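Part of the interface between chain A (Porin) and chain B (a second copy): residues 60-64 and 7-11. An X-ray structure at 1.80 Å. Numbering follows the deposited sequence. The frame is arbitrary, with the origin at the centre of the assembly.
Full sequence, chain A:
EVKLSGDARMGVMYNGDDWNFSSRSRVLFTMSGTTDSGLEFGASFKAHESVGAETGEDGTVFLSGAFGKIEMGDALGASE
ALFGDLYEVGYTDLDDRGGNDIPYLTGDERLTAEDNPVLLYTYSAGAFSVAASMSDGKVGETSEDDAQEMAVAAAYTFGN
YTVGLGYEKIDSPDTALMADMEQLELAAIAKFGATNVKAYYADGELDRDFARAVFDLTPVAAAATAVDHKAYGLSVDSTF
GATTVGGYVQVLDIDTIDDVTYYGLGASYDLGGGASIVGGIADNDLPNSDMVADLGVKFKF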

ATOM      1  N   THR A  60     -13.533  -6.090   3.894  1.00 16.10           N
ATOM      2  CA  THR A  60     -14.497  -6.656   4.851  1.00 16.20           C
ATOM      3  C   THR A  60     -14.006  -7.990   5.435  1.00 19.22           C
ATOM      4  O   THR A  60     -13.119  -8.597   4.819  1.00 17.59           O
ATOM      5  CB  THR A  60     -15.877  -6.928   4.225  1.00 22.89           C
ATOM      6  OG1 THR A  60     -15.688  -7.628   3.007  1.00 24.63           O
ATOM      7  CG2 THR A  60     -16.651  -5.641   3.971  1.00 22.82           C
ATOM      8  N   VAL A  61     -14.493  -8.373   6.618  1.00 17.23           N
ATOM      9  CA  VAL A  61     -14.205  -9.632   7.293  1.00 19.01           C
ATOM     10  C   VAL A  61     -15.596 -10.273   7.489  1.00 26.28           C
ATOM     11  O   VAL A  61     -16.580  -9.550   7.749  1.00 18.85           O
ATOM     12  CB  VAL A  61     -13.514  -9.380   8.654  1.00 17.83           C
ATOM     13  CG1 VAL A  61     -13.240 -10.695   9.380  1.00 18.08           C
ATOM     14  CG2 VAL A  61     -12.198  -8.699   8.418  1.00 17.74           C
ATOM     15  N   PHE A  62     -15.784 -11.598   7.320  1.00 19.51           N
ATOM     16  CA  PHE A  62     -17.101 -12.192   7.538  1.00 17.61           C
ATOM     17  C   PHE A  62     -17.016 -13.574   8.199  1.00 21.17           C
ATOM     18  O   PHE A  62     -15.959 -14.232   8.194  1.00 17.39           O
ATOM     19  CB  PHE A  62     -17.859 -12.318   6.225  1.00 17.41           C
ATOM     20  CG  PHE A  62     -17.375 -13.426   5.283  1.00 22.01           C
ATOM     21  CD1 PHE A  62     -17.885 -14.723   5.402  1.00 26.08           C
ATOM     22  CD2 PHE A  62     -16.454 -13.121   4.299  1.00 20.41           C
ATOM     23  CE1 PHE A  62     -17.469 -15.707   4.524  1.00 24.18           C
ATOM     24  CE2 PHE A  62     -16.046 -14.122   3.427  1.00 39.24           C
ATOM     25  CZ  PHE A  62     -16.549 -15.410   3.532  1.00 26.42           C
ATOM     26  N   LEU A  63     -18.159 -13.951   8.762  1.00 21.61           N
ATOM     27  CA  LEU A  63     -18.394 -15.261   9.379  1.00 23.98           C
ATOM     28  C   LEU A  63     -19.772 -15.666   8.930  1.00 24.88           C
ATOM     29  O   LEU A  63     -20.667 -14.826   9.051  1.00 20.07           O
ATOM     30  CB  LEU A  63     -18.436 -15.233  10.908  1.00 23.98           C
ATOM     31  CG  LEU A  63     -18.656 -16.575  11.625  1.00 27.68           C
ATOM     32  CD1 LEU A  63     -17.465 -17.502  11.410  1.00 22.99           C
ATOM     33  CD2 LEU A  63     -18.757 -16.327  13.100  1.00 34.32           C
ATOM     34  N   SER A  64     -20.010 -16.868   8.362  1.00 21.19           N
ATOM     35  CA  SER A  64     -21.356 -17.291   7.979  1.00 18.57           C
ATOM     36  C   SER A  64     -21.615 -18.751   8.388  1.00 18.66           C
ATOM     37  O   SER A  64     -20.712 -19.533   8.666  1.00 22.26           O
ATOM     38  CB  SER A  64     -21.572 -17.144   6.492  1.00 18.27           C
ATOM     39  OG  SER A  64     -20.614 -17.795   5.693  1.00 24.76           O
TER
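Chain B (7-11) DARMG

Residues 7-11 of chain B are part of a longer extended strand, with phi from -154° to -161° and psi from 146° to 167° over Asp7(B) to Met10(B); Gly11(B), at 168/-153, stays extended. The strand crosses chain A strand 60-64 at a signed angle of -72°, neither parallel nor antiparallel in N-to-C direction, and the axes come no closer than 7.2 Å. At that separation, with no hydrogen bond between the stretches, this is packing of side chains rather than extension of a sheet. The nearest CA atoms are those of Val61(A) and Ala8(B), 6.6 Å apart.

Strand alternation sets the pattern: CA-to-CB points toward the partner at Ala8(B) and Met10(B), and away at Arg9(B). On chain A, Val61(A) and Leu63(A) point toward chain B, Phe62(A) away. Val61(A), chi1 t, places both CG1 and CG2 3.8 Å from CB of Ala8(B); CG1 of Val61(A) is also 4.1 Å from SD of Met10(B).

Met10(B) adopts p, t, t (68°, 173°, 164°). With chi2 and chi3 both extended, the chain reaches along strand 60-64: SD is 3.8 Å from O of Val61(A), while CE lies 3.6 Å from N and 3.7 Å from CB of Leu63(A). The contact buries 228 Å² in total, most of it on Val61(A) and Met10(B).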

ATOM      1  N   ASP B   7      -4.395 -12.723   8.021  1.00 17.75           N
ATOM      2  CA  ASP B   7      -5.206 -12.844   9.216  1.00 14.63           C
ATOM      3  C   ASP B   7      -6.269 -11.749   9.181  1.00 17.50           C
ATOM      4  O   ASP B   7      -6.231 -10.860   8.321  1.00 17.10           O
ATOM      5  CB  ASP B   7      -4.355 -12.738  10.506  1.00 15.83           C
ATOM      6  CG  ASP B   7      -3.445 -11.519  10.606  1.00 23.05           C
ATOM      7  OD1 ASP B   7      -3.925 -10.399  10.519  1.00 20.15           O
ATOM      8  OD2 ASP B   7      -2.254 -11.691  10.723  1.00 25.78           O
ATOM      9  N   ALA B   8      -7.262 -11.874  10.046  1.00 19.52           N
ATOM     10  CA  ALA B   8      -8.382 -10.933  10.137  1.00 15.71           C
ATOM     11  C   ALA B   8      -9.023 -11.118  11.500  1.00 19.05           C
ATOM     12  O   ALA B   8      -8.711 -12.090  12.221  1.00 18.32           O
ATOM     13  CB  ALA B   8      -9.442 -11.172   9.056  1.00 14.05           C
ATOM     14  N   ARG B   9      -9.800 -10.132  11.976  1.00 16.33           N
ATOM     15  CA  ARG B   9     -10.467 -10.229  13.261  1.00 13.95           C
ATOM     16  C   ARG B   9     -11.663  -9.312  13.228  1.00 17.40           C
ATOM     17  O   ARG B   9     -11.709  -8.386  12.395  1.00 18.39           O
ATOM     18  CB  ARG B   9      -9.503  -9.849  14.388  1.00 15.94           C
ATOM     19  CG  ARG B   9      -9.174  -8.371  14.444  1.00 16.00           C
ATOM     20  CD  ARG B   9      -7.984  -8.197  15.322  1.00 19.18           C
ATOM     21  NE  ARG B   9      -7.785  -6.769  15.511  1.00 20.39           N
ATOM     22  CZ  ARG B   9      -6.678  -6.239  16.057  1.00 23.61           C
ATOM     23  NH1 ARG B   9      -5.630  -6.979  16.454  1.00 19.92           N
ATOM     24  NH2 ARG B   9      -6.630  -4.899  16.170  1.00 23.34           N
ATOM     25  N   MET B  10     -12.699  -9.575  13.999  1.00 15.77           N
ATOM     26  CA  MET B  10     -13.873  -8.707  14.046  1.00 19.06           C
ATOM     27  C   MET B  10     -14.596  -8.960  15.351  1.00 24.44           C
ATOM     28  O   MET B  10     -14.489 -10.052  15.915  1.00 18.02           O
ATOM     29  CB  MET B  10     -14.828  -8.921  12.870  1.00 18.72           C
ATOM     30  CG  MET B  10     -15.565 -10.226  12.823  1.00 25.28           C
ATOM     31  SD  MET B  10     -16.753 -10.172  11.485  1.00 30.85           S
ATOM     32  CE  MET B  10     -16.950 -11.910  11.530  1.00 33.80           C
ATOM     33  N   GLY B  11     -15.221  -7.948  15.971  1.00 17.85           N
ATOM     34  CA  GLY B  11     -15.869  -8.141  17.261  1.00 18.79           C
ATOM     35  C   GLY B  11     -16.193  -6.781  17.811  1.00 25.94           C
ATOM     36  O   GLY B  11     -16.358  -5.838  17.025  1.00 21.22           O
TER